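Side-chain contacts in RNA-induced transcriptional silencing complex protein tas3 (Schizosaccharomyces pombe, PDB 3D1B), which serves as an adaptor subunit of the RITS complex, which acts in the RNA interference pathway needed for heterochromatin formation and accurate chromosome segregation: residues K100-G104 and K105-L109; E36-V39 and K40-H44; M79-S82 and N83-K86; N20-K23 and S24-F27. One frame throughout, in Å; residues are numbered along the deposited sequence.

How the contacts relate
All four contacts are local, in series along this C-terminal all-helical motif of Tas3, so none encloses or crosses another. Contact 4 comes first, at the turn between helices 14-23 and 26-29. Contact 2 follows within helix 32-46 and packs back on it: Leu38 lies against Lys23 and Leu22. Contact 3 lies in the C-terminal part of helix 74-84, and contact 1 closes the short loop between helices 89-105 and 109-122. These two meet where Leu109 packs on Phe80. Phe27 of contact 4 reaches Leu101 and Leu107, tying the N-terminal helices to the C-terminal hairpin. Contacts 1 and 2 both touch the second subunit, whereas contacts 3 and 4 do not.

Contact 1: K100-G104 and K105-L109; sequences KLVTG and KNLSL
Lys105 turns its backbone N back to Leu101 O (2.9 Å), an i to i+4 bond whose donor stands well out of the carbonyl plane. In the side chain, CG lies anti to the carbonyl carbon (chi1 -60°) and the chain is extended from there, which brings CD to 3.5 Å from Leu101 CD2. Asn71 of the second subunit packs on the same lysine. An alanine here would end the side chain at CB; Leu101 CD2 would probably lose its aliphatic neighbour, and Asn71 of the second subunit part of its packing. At Asn106 the backbone takes positive phi (61°) and leaves the helix. Its ND2 donates to a water 2.7 Å away, which in turn donates to Val102 O at 2.8 Å, bridging side chain and helix end. Leu107 then turns back to the helix: its N bonds to Leu101 O at 3.0 Å, nearly straight at 171°, and approaches that oxygen from the face opposite to Lys105 N. CD1 of Leu107 rests on Leu101 CB (3.8 Å), whereas CD2 meets Val102 CG2 with the two side chains about perpendicular. Past Ser108, which occupies the N-cap position of the next helix, Leu109 CD1 comes to 4.1 Å from Val102 CG1. Gln72 secures this stretch with both ends of its amide, donating to Leu107 O and accepting from Leu109 N. A positive-phi residue just after one helix, with the N-cap of the next two residues on, makes the tight connection of a helical hairpin, here joining helices 89-105 and 109-122.

Contact 2: E36-V39 and K40-H44; sequences EALV and KVIPH
Leu38 CD1 meets Ile42 one turn on in helix 32-46, an alpha helix kinked by Pro43, the residue next along. The backbone bonds carry the helix up to the kink. Val41 N reaches Ala37 O at 2.8 Å, lying nearly along the C=O axis, and the same oxygen takes a weak bond from Lys40 N. Ile42 N gives a straighter bond to Leu38 O (2.8 Å, 166° at the hydrogen). Pro43 has no N-H to give, and His44 N also lacks its i to i+4 bond, pairing instead with Val41 O three residues back.

The apolar side-chain contact follows the same i to i+4 spacing. Leu38 has CG anti to its own N (chi1 -178°), a torsion that carries CD1 along the helix to 4.1 Å from Ile42 CB; the two side chains pass at a slant. Helix 52-60 covers Val41 and Leu38 through Val55. Ala37, Lys40, Val41 and His44 touch leucines of the second subunit, Leu74, Leu78 and Leu81, so this flank of the helix belongs to the interface.

Carbon atoms also press on backbone carbonyls: Ile42 CB on Leu38 O at 3.2 Å, and Val41 CG2 on Ala37 O at 3.1 Å.

Opposite charges lie near each other without pairing: Glu36 OE1 and Lys40 NZ are 5.8 Å apart, and Glu36 OE2 has a weak bond to Ser32. At the kink, the ring carbon CD of Pro43 sits 3.4 Å from Val39 O, the carbonyl that a regular helix would use for an N-H.

Contact 3: M79-S82 and N83-K86; sequences MFLS and NLEK
Asn83, Leu84 and Glu85 donate their backbone N-H groups to Met79, Phe80 and Leu81 O in turn, three successive i to i+4 bonds of 3.0, 2.9 and 3.2 Å that run along the C-terminal part of helix 74-84. Lys86 N then bonds to Asn83 O, three residues back.

Among the side chains, Asn83 does the polar work. With CG anti to its own N (chi1 179°), the amide leans away from the preceding turn, and a water spans the gap: OD1 accepts from it at 2.8 Å. That water also donates to Phe80 O at 2.7 Å and sits over one face of the Phe80 ring, 3.5 Å above its plane and displaced toward the rim. Leu84 CD2 bridges two neighbours, 4.2 Å from Leu81 CD2 and a little farther, obliquely, from CE2 of the ring. Leu109, Ala112 and Ser113 of helix 109-122 pack on Phe80, and Tyr99 meets its ring, so the phenylalanine joins this helix to the bundle. Glu85, bent at chi2, lays CG on Leu81 O and CB near Ser82 O.

Phe80 O is thus gripped twice, by Leu84 N and by the water, and the water in turn ties the Asn83 amide to the helix it belongs to, which should limit its rotation.

Contact 4: N20-K23 and S24-F27; sequences NWLK and SLSF
Ser24 folds back on Asn20, and its side chain can be followed outward from the backbone. CB rests against two carbonyl oxygens of the preceding turn, 3.4 Å from Trp21 O and 3.5 Å from Asn20 O. From there OG stands anti to the carbonyl carbon, beside the backbone N (chi1 -59°), a position from which it donates to Asn20 O at 2.7 Å. OG also accepts from a water 3.1 Å away, which gives a weak second bond to Lys23 O. A serine hydroxyl bonded to the carbonyl four residues back is a familiar device of helices, and here it sits near the C-terminal part of helix 14-23, where Ser24 N makes merely weak bonds to Asn20 O and Trp21 O. With an alanine in its place the hydroxyl is gone, and Asn20 O would probably lose its short bond and keep the weak one from the backbone N, while the water would lose its acceptor at OG. Leu25 N bonds to Leu22 O at 3.1 Å as the chain turns toward helix 26-29. The leucine side chains cross at about a right angle, Leu22 CD1 lying 4.2 Å from Leu25 CD1, and Phe60 of helix 52-60 touches both.

Contact 1: K100-G104 and K105-L109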
loop_
_atom_site.group_PDB
_atom_site.type_symbol
_atom_site.label_atom_id
_atom_site.label_comp_id
_atom_site.label_asym_id
_atom_site.label_seq_id
_atom_site.Cartn_x
_atom_site.Cartn_y
_atom_site.Cartn_z
ATOM N N LYS A 100 -5.371 3.933 -10.137
ATOM C CA LYS A 100 -6.176 4.320 -8.976
ATOM C C LYS A 100 -6.739 5.713 -9.254
ATOM O O LYS A 100 -7.834 6.057 -8.811
ATOM C CB LYS A 100 -5.325 4.419 -7.702
ATOM C CG LYS A 100 -4.691 3.137 -7.238
ATOM C CD LYS A 100 -5.738 2.121 -6.815
ATOM C CE LYS A 100 -5.070 0.807 -6.447
ATOM N NZ LYS A 100 -6.058 -0.303 -6.348
ATOM N N LEU A 101 -5.960 6.525 -9.969
ATOM C CA LEU A 101 -6.376 7.885 -10.298
ATOM C C LEU A 101 -7.379 7.880 -11.443
ATOM O O LEU A 101 -8.231 8.763 -11.541
ATOM C CB LEU A 101 -5.152 8.734 -10.669
ATOM C CG LEU A 101 -4.117 8.911 -9.549
ATOM C CD1 LEU A 101 -3.039 9.876 -10.028
ATOM C CD2 LEU A 101 -4.769 9.440 -8.289
ATOM N N VAL A 102 -7.269 6.889 -12.320
ATOM C CA VAL A 102 -8.203 6.775 -13.437
ATOM C C VAL A 102 -9.602 6.508 -12.879
ATOM O O VAL A 102 -10.558 7.235 -13.171
ATOM C CB VAL A 102 -7.800 5.619 -14.387
ATOM C CG1 VAL A 102 -8.916 5.344 -15.391
ATOM C CG2 VAL A 102 -6.504 5.977 -15.113
ATOM N N THR A 103 -9.713 5.473 -12.053
ATOM C CA THR A 103 -10.999 5.112 -11.478
ATOM C C THR A 103 -11.520 6.047 -10.392
ATOM O O THR A 103 -12.725 6.314 -10.326
ATOM C CB THR A 103 -10.963 3.678 -10.897
ATOM O OG1 THR A 103 -9.899 3.576 -9.945
ATOM C CG2 THR A 103 -10.746 2.661 -12.010
ATOM N N GLY A 104 -10.625 6.553 -9.549
ATOM C CA GLY A 104 -11.061 7.407 -8.456
ATOM C C GLY A 104 -11.089 8.898 -8.696
ATOM O O GLY A 104 -11.799 9.630 -7.991
ATOM N N LYS A 105 -10.324 9.368 -9.676
ATOM C CA LYS A 105 -10.281 10.797 -9.946
ATOM C C LYS A 105 -10.497 11.136 -11.409
ATOM O O LYS A 105 -10.260 12.268 -11.832
ATOM C CB LYS A 105 -8.953 11.365 -9.453
ATOM C CG LYS A 105 -8.762 11.149 -7.962
ATOM C CD LYS A 105 -7.411 11.620 -7.494
ATOM C CE LYS A 105 -7.352 11.642 -5.977
ATOM N NZ LYS A 105 -6.026 12.100 -5.483
ATOM N N ASN A 106 -10.945 10.151 -12.179
ATOM C CA ASN A 106 -11.223 10.356 -13.593
ATOM C C ASN A 106 -10.016 10.771 -14.425
ATOM O O ASN A 106 -10.171 11.460 -15.431
ATOM C CB ASN A 106 -12.332 11.399 -13.750
ATOM C CG ASN A 106 -13.655 10.928 -13.179
ATOM O OD1 ASN A 106 -14.344 11.672 -12.474
ATOM N ND2 ASN A 106 -14.025 9.695 -13.490
ATOM N N LEU A 107 -8.816 10.366 -14.014
ATOM C CA LEU A 107 -7.634 10.706 -14.793
ATOM C C LEU A 107 -7.813 10.013 -16.143
ATOM O O LEU A 107 -8.178 8.841 -16.205
ATOM C CB LEU A 107 -6.360 10.225 -14.073
ATOM C CG LEU A 107 -5.007 10.527 -14.733
ATOM C CD1 LEU A 107 -3.929 10.696 -13.672
ATOM C CD2 LEU A 107 -4.639 9.399 -15.685
ATOM N N SER A 108 -7.578 10.747 -17.224
ATOM C CA SER A 108 -7.744 10.213 -18.575
ATOM C C SER A 108 -6.935 8.947 -18.852
ATOM O O SER A 108 -5.721 8.923 -18.656
ATOM C CB SER A 108 -7.371 11.287 -19.596
ATOM O OG SER A 108 -7.374 10.743 -20.898
ATOM N N LEU A 109 -7.607 7.903 -19.333
ATOM C CA LEU A 109 -6.927 6.638 -19.623
ATOM C C LEU A 109 -5.798 6.809 -20.648
ATOM O O LEU A 109 -4.741 6.193 -20.521
ATOM C CB LEU A 109 -7.930 5.593 -20.121
ATOM C CG LEU A 109 -7.425 4.146 -20.145
ATOM C CD1 LEU A 109 -7.177 3.672 -18.715
ATOM C CD2 LEU A 109 -8.446 3.242 -20.829
HETATM O O HOH W 1 -12.888 7.577 -14.735
#

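Contact 2: E36-V39 and K40-H44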
loop_
_atom_site.group_PDB
_atom_site.type_symbol
_atom_site.label_atom_id
_atom_site.label_comp_id
_atom_site.label_asym_id
_atom_site.label_seq_id
_atom_site.Cartn_x
_atom_site.Cartn_y
_atom_site.Cartn_z
ATOM N N GLU A 36 6.890 17.241 -3.480
ATOM C CA GLU A 36 6.721 17.583 -2.076
ATOM C C GLU A 36 6.278 16.362 -1.274
ATOM O O GLU A 36 6.719 16.154 -0.145
ATOM C CB GLU A 36 5.694 18.710 -1.939
ATOM C CG GLU A 36 6.239 20.080 -2.332
ATOM C CD GLU A 36 5.186 20.988 -2.943
ATOM O OE1 GLU A 36 4.051 21.032 -2.422
ATOM O OE2 GLU A 36 5.502 21.670 -3.945
ATOM N N ALA A 37 5.402 15.557 -1.868
ATOM C CA ALA A 37 4.895 14.356 -1.211
ATOM C C ALA A 37 6.008 13.328 -1.011
ATOM O O ALA A 37 6.106 12.694 0.042
ATOM C CB ALA A 37 3.765 13.756 -2.044
ATOM N N LEU A 38 6.856 13.162 -2.019
ATOM C CA LEU A 38 7.945 12.198 -1.917
ATOM C C LEU A 38 8.866 12.537 -0.747
ATOM O O LEU A 38 9.341 11.647 -0.042
ATOM C CB LEU A 38 8.749 12.158 -3.219
ATOM C CG LEU A 38 9.895 11.144 -3.244
ATOM C CD1 LEU A 38 9.354 9.733 -3.012
ATOM C CD2 LEU A 38 10.613 11.233 -4.579
ATOM N N VAL A 39 9.107 13.826 -0.532
ATOM C CA VAL A 39 9.975 14.254 0.560
ATOM C C VAL A 39 9.446 13.772 1.908
ATOM O O VAL A 39 10.219 13.343 2.769
ATOM C CB VAL A 39 10.118 15.798 0.589
ATOM C CG1 VAL A 39 10.812 16.241 1.873
ATOM C CG2 VAL A 39 10.908 16.257 -0.621
ATOM N N LYS A 40 8.128 13.829 2.079
ATOM C CA LYS A 40 7.501 13.408 3.329
ATOM C C LYS A 40 7.298 11.897 3.410
ATOM O O LYS A 40 7.344 11.314 4.493
ATOM C CB LYS A 40 6.141 14.097 3.503
ATOM C CG LYS A 40 6.170 15.619 3.454
ATOM C CD LYS A 40 4.866 16.190 3.997
ATOM C CE LYS A 40 4.772 17.703 3.839
ATOM N NZ LYS A 40 4.107 18.100 2.561
ATOM N N VAL A 41 7.080 11.270 2.258
ATOM C CA VAL A 41 6.834 9.833 2.187
ATOM C C VAL A 41 8.066 8.941 2.248
ATOM O O VAL A 41 8.060 7.910 2.923
ATOM C CB VAL A 41 6.068 9.471 0.887
ATOM C CG1 VAL A 41 5.980 7.963 0.733
ATOM C CG2 VAL A 41 4.673 10.081 0.906
ATOM N N ILE A 42 9.124 9.344 1.552
ATOM C CA ILE A 42 10.329 8.533 1.468
ATOM C C ILE A 42 10.996 8.038 2.763
ATOM O O ILE A 42 11.570 6.952 2.776
ATOM C CB ILE A 42 11.376 9.219 0.555
ATOM C CG1 ILE A 42 12.271 8.151 -0.074
ATOM C CG2 ILE A 42 12.182 10.240 1.336
ATOM C CD1 ILE A 42 13.137 8.668 -1.200
ATOM N N PRO A 43 10.938 8.814 3.858
ATOM C CA PRO A 43 11.572 8.331 5.094
ATOM C C PRO A 43 11.004 6.983 5.550
ATOM O O PRO A 43 11.733 6.117 6.043
ATOM C CB PRO A 43 11.257 9.439 6.095
ATOM C CG PRO A 43 11.225 10.664 5.227
ATOM C CD PRO A 43 10.440 10.190 4.034
ATOM N N HIS A 44 9.695 6.821 5.381
ATOM C CA HIS A 44 9.004 5.598 5.775
ATOM C C HIS A 44 9.415 4.436 4.887
ATOM O O HIS A 44 9.301 3.272 5.273
ATOM C CB HIS A 44 7.496 5.825 5.696
ATOM C CG HIS A 44 7.035 7.006 6.492
ATOM N ND1 HIS A 44 7.280 7.132 7.843
ATOM C CD2 HIS A 44 6.387 8.137 6.121
ATOM C CE1 HIS A 44 6.807 8.291 8.269
ATOM N NE2 HIS A 44 6.260 8.918 7.243
#

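Contact 3: M79-S82 and N83-K86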
loop_
_atom_site.group_PDB
_atom_site.type_symbol
_atom_site.label_atom_id
_atom_site.label_comp_id
_atom_site.label_asym_id
_atom_site.label_seq_id
_atom_site.Cartn_x
_atom_site.Cartn_y
_atom_site.Cartn_z
ATOM N N MET A 79 -8.719 -3.432 -21.636
ATOM C CA MET A 79 -7.540 -3.624 -22.470
ATOM C C MET A 79 -6.334 -3.026 -21.746
ATOM O O MET A 79 -5.225 -3.553 -21.833
ATOM C CB MET A 79 -7.731 -2.949 -23.828
ATOM C CG MET A 79 -6.766 -3.430 -24.906
ATOM S SD MET A 79 -6.917 -5.208 -25.214
ATOM C CE MET A 79 -8.543 -5.289 -25.796
ATOM N N PHE A 80 -6.554 -1.923 -21.031
ATOM C CA PHE A 80 -5.473 -1.275 -20.283
ATOM C C PHE A 80 -4.949 -2.236 -19.222
ATOM O O PHE A 80 -3.740 -2.368 -19.033
ATOM C CB PHE A 80 -5.972 0.001 -19.596
ATOM C CG PHE A 80 -4.931 0.682 -18.738
ATOM C CD1 PHE A 80 -4.047 1.611 -19.290
ATOM C CD2 PHE A 80 -4.824 0.381 -17.381
ATOM C CE1 PHE A 80 -3.070 2.228 -18.503
ATOM C CE2 PHE A 80 -3.843 0.996 -16.582
ATOM C CZ PHE A 80 -2.969 1.918 -17.148
ATOM N N LEU A 81 -5.866 -2.909 -18.528
ATOM C CA LEU A 81 -5.476 -3.845 -17.478
ATOM C C LEU A 81 -4.807 -5.092 -18.047
ATOM O O LEU A 81 -3.878 -5.629 -17.442
ATOM C CB LEU A 81 -6.694 -4.235 -16.630
ATOM C CG LEU A 81 -7.261 -3.108 -15.750
ATOM C CD1 LEU A 81 -8.551 -3.568 -15.083
ATOM C CD2 LEU A 81 -6.227 -2.699 -14.698
ATOM N N SER A 82 -5.270 -5.560 -19.202
ATOM C CA SER A 82 -4.657 -6.740 -19.807
ATOM C C SER A 82 -3.222 -6.410 -20.179
ATOM O O SER A 82 -2.326 -7.242 -20.045
ATOM C CB SER A 82 -5.425 -7.189 -21.057
ATOM O OG SER A 82 -6.470 -8.089 -20.717
ATOM N N ASN A 83 -3.003 -5.180 -20.631
ATOM C CA ASN A 83 -1.673 -4.745 -21.018
ATOM C C ASN A 83 -0.801 -4.541 -19.787
ATOM O O ASN A 83 0.396 -4.826 -19.812
ATOM C CB ASN A 83 -1.757 -3.442 -21.823
ATOM C CG ASN A 83 -0.395 -2.924 -22.229
ATOM O OD1 ASN A 83 0.108 -1.954 -21.660
ATOM N ND2 ASN A 83 0.219 -3.580 -23.208
ATOM N N LEU A 84 -1.412 -4.062 -18.704
ATOM C CA LEU A 84 -0.689 -3.809 -17.462
ATOM C C LEU A 84 -0.084 -5.086 -16.884
ATOM O O LEU A 84 1.019 -5.066 -16.332
ATOM C CB LEU A 84 -1.632 -3.167 -16.436
ATOM C CG LEU A 84 -1.016 -2.789 -15.084
ATOM C CD1 LEU A 84 0.203 -1.880 -15.295
ATOM C CD2 LEU A 84 -2.064 -2.084 -14.226
ATOM N N GLU A 85 -0.807 -6.194 -17.012
ATOM C CA GLU A 85 -0.342 -7.482 -16.495
ATOM C C GLU A 85 0.990 -7.926 -17.097
ATOM O O GLU A 85 1.731 -8.685 -16.474
ATOM C CB GLU A 85 -1.386 -8.568 -16.778
ATOM C CG GLU A 85 -2.670 -8.427 -15.977
ATOM C CD GLU A 85 -2.569 -9.056 -14.600
ATOM O OE1 GLU A 85 -1.435 -9.389 -14.179
ATOM O OE2 GLU A 85 -3.623 -9.208 -13.940
ATOM N N LYS A 86 1.291 -7.449 -18.301
ATOM C CA LYS A 86 2.514 -7.839 -19.002
ATOM C C LYS A 86 3.721 -6.953 -18.762
ATOM O O LYS A 86 4.820 -7.258 -19.233
ATOM C CB LYS A 86 2.246 -7.875 -20.503
ATOM C CG LYS A 86 1.100 -8.783 -20.865
ATOM C CD LYS A 86 0.903 -8.892 -22.362
ATOM C CE LYS A 86 0.366 -7.617 -22.973
ATOM N NZ LYS A 86 -0.205 -7.929 -24.311
HETATM O O HOH W 2 -1.610 -0.828 -19.791
#

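Contact 4: N20-K23 and S24-F27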
loop_
_atom_site.group_PDB
_atom_site.type_symbol
_atom_site.label_atom_id
_atom_site.label_comp_id
_atom_site.label_asym_id
_atom_site.label_seq_id
_atom_site.Cartn_x
_atom_site.Cartn_y
_atom_site.Cartn_z
ATOM N N ASN A 20 14.824 7.031 -8.628
ATOM C CA ASN A 20 15.332 7.857 -9.717
ATOM C C ASN A 20 14.397 7.818 -10.924
ATOM O O ASN A 20 14.172 8.837 -11.584
ATOM C CB ASN A 20 16.739 7.402 -10.127
ATOM C CG ASN A 20 17.768 7.645 -9.043
ATOM O OD1 ASN A 20 17.505 8.357 -8.074
ATOM N ND2 ASN A 20 18.957 7.060 -9.204
ATOM N N TRP A 21 13.852 6.641 -11.209
ATOM C CA TRP A 21 12.926 6.489 -12.324
ATOM C C TRP A 21 11.638 7.252 -12.053
ATOM O O TRP A 21 11.088 7.903 -12.940
ATOM C CB TRP A 21 12.606 5.009 -12.567
ATOM C CG TRP A 21 13.750 4.235 -13.162
ATOM C CD1 TRP A 21 14.819 4.747 -13.844
ATOM C CD2 TRP A 21 13.921 2.810 -13.161
ATOM N NE1 TRP A 21 15.645 3.731 -14.264
ATOM C CE2 TRP A 21 15.118 2.533 -13.860
ATOM C CE3 TRP A 21 13.179 1.741 -12.639
ATOM C CZ2 TRP A 21 15.591 1.229 -14.051
ATOM C CZ3 TRP A 21 13.651 0.444 -12.829
ATOM C CH2 TRP A 21 14.847 0.202 -13.530
ATOM N N LEU A 22 11.149 7.163 -10.823
ATOM C CA LEU A 22 9.931 7.871 -10.453
ATOM C C LEU A 22 10.124 9.371 -10.669
ATOM O O LEU A 22 9.283 10.044 -11.268
ATOM C CB LEU A 22 9.596 7.608 -8.987
ATOM C CG LEU A 22 8.603 8.575 -8.347
ATOM C CD1 LEU A 22 7.251 8.474 -9.048
ATOM C CD2 LEU A 22 8.473 8.243 -6.866
ATOM N N LYS A 23 11.242 9.890 -10.175
ATOM C CA LYS A 23 11.528 11.312 -10.319
ATOM C C LYS A 23 11.668 11.735 -11.773
ATOM O O LYS A 23 11.496 12.914 -12.098
ATOM C CB LYS A 23 12.809 11.672 -9.567
ATOM C CG LYS A 23 12.676 11.591 -8.061
ATOM C CD LYS A 23 13.954 12.066 -7.397
ATOM C CE LYS A 23 13.827 12.079 -5.889
ATOM N NZ LYS A 23 15.143 12.414 -5.272
ATOM N N SER A 24 11.966 10.771 -12.642
ATOM C CA SER A 24 12.154 11.041 -14.068
ATOM C C SER A 24 10.871 11.018 -14.897
ATOM O O SER A 24 10.893 11.348 -16.081
ATOM C CB SER A 24 13.154 10.047 -14.655
ATOM O OG SER A 24 14.404 10.138 -13.981
ATOM N N LEU A 25 9.760 10.611 -14.290
ATOM C CA LEU A 25 8.487 10.581 -15.012
ATOM C C LEU A 25 8.015 12.005 -15.246
ATOM O O LEU A 25 8.046 12.826 -14.337
ATOM C CB LEU A 25 7.429 9.830 -14.202
ATOM C CG LEU A 25 7.626 8.319 -14.121
ATOM C CD1 LEU A 25 6.669 7.731 -13.093
ATOM C CD2 LEU A 25 7.396 7.705 -15.496
ATOM N N SER A 26 7.566 12.291 -16.463
ATOM C CA SER A 26 7.091 13.628 -16.790
ATOM C C SER A 26 5.958 14.035 -15.856
ATOM O O SER A 26 5.865 15.190 -15.433
ATOM C CB SER A 26 6.613 13.674 -18.241
ATOM O OG SER A 26 7.684 13.380 -19.124
ATOM N N PHE A 27 5.099 13.074 -15.533
ATOM C CA PHE A 27 3.968 13.321 -14.648
ATOM C C PHE A 27 4.442 13.785 -13.273
ATOM O O PHE A 27 3.831 14.652 -12.651
ATOM C CB PHE A 27 3.130 12.042 -14.533
ATOM C CG PHE A 27 1.901 12.179 -13.678
ATOM C CD1 PHE A 27 0.950 13.162 -13.943
ATOM C CD2 PHE A 27 1.683 11.300 -12.618
ATOM C CE1 PHE A 27 -0.206 13.268 -13.164
ATOM C CE2 PHE A 27 0.532 11.396 -11.833
ATOM C CZ PHE A 27 -0.413 12.385 -12.108
HETATM O O HOH W 3 14.771 13.106 -13.227
#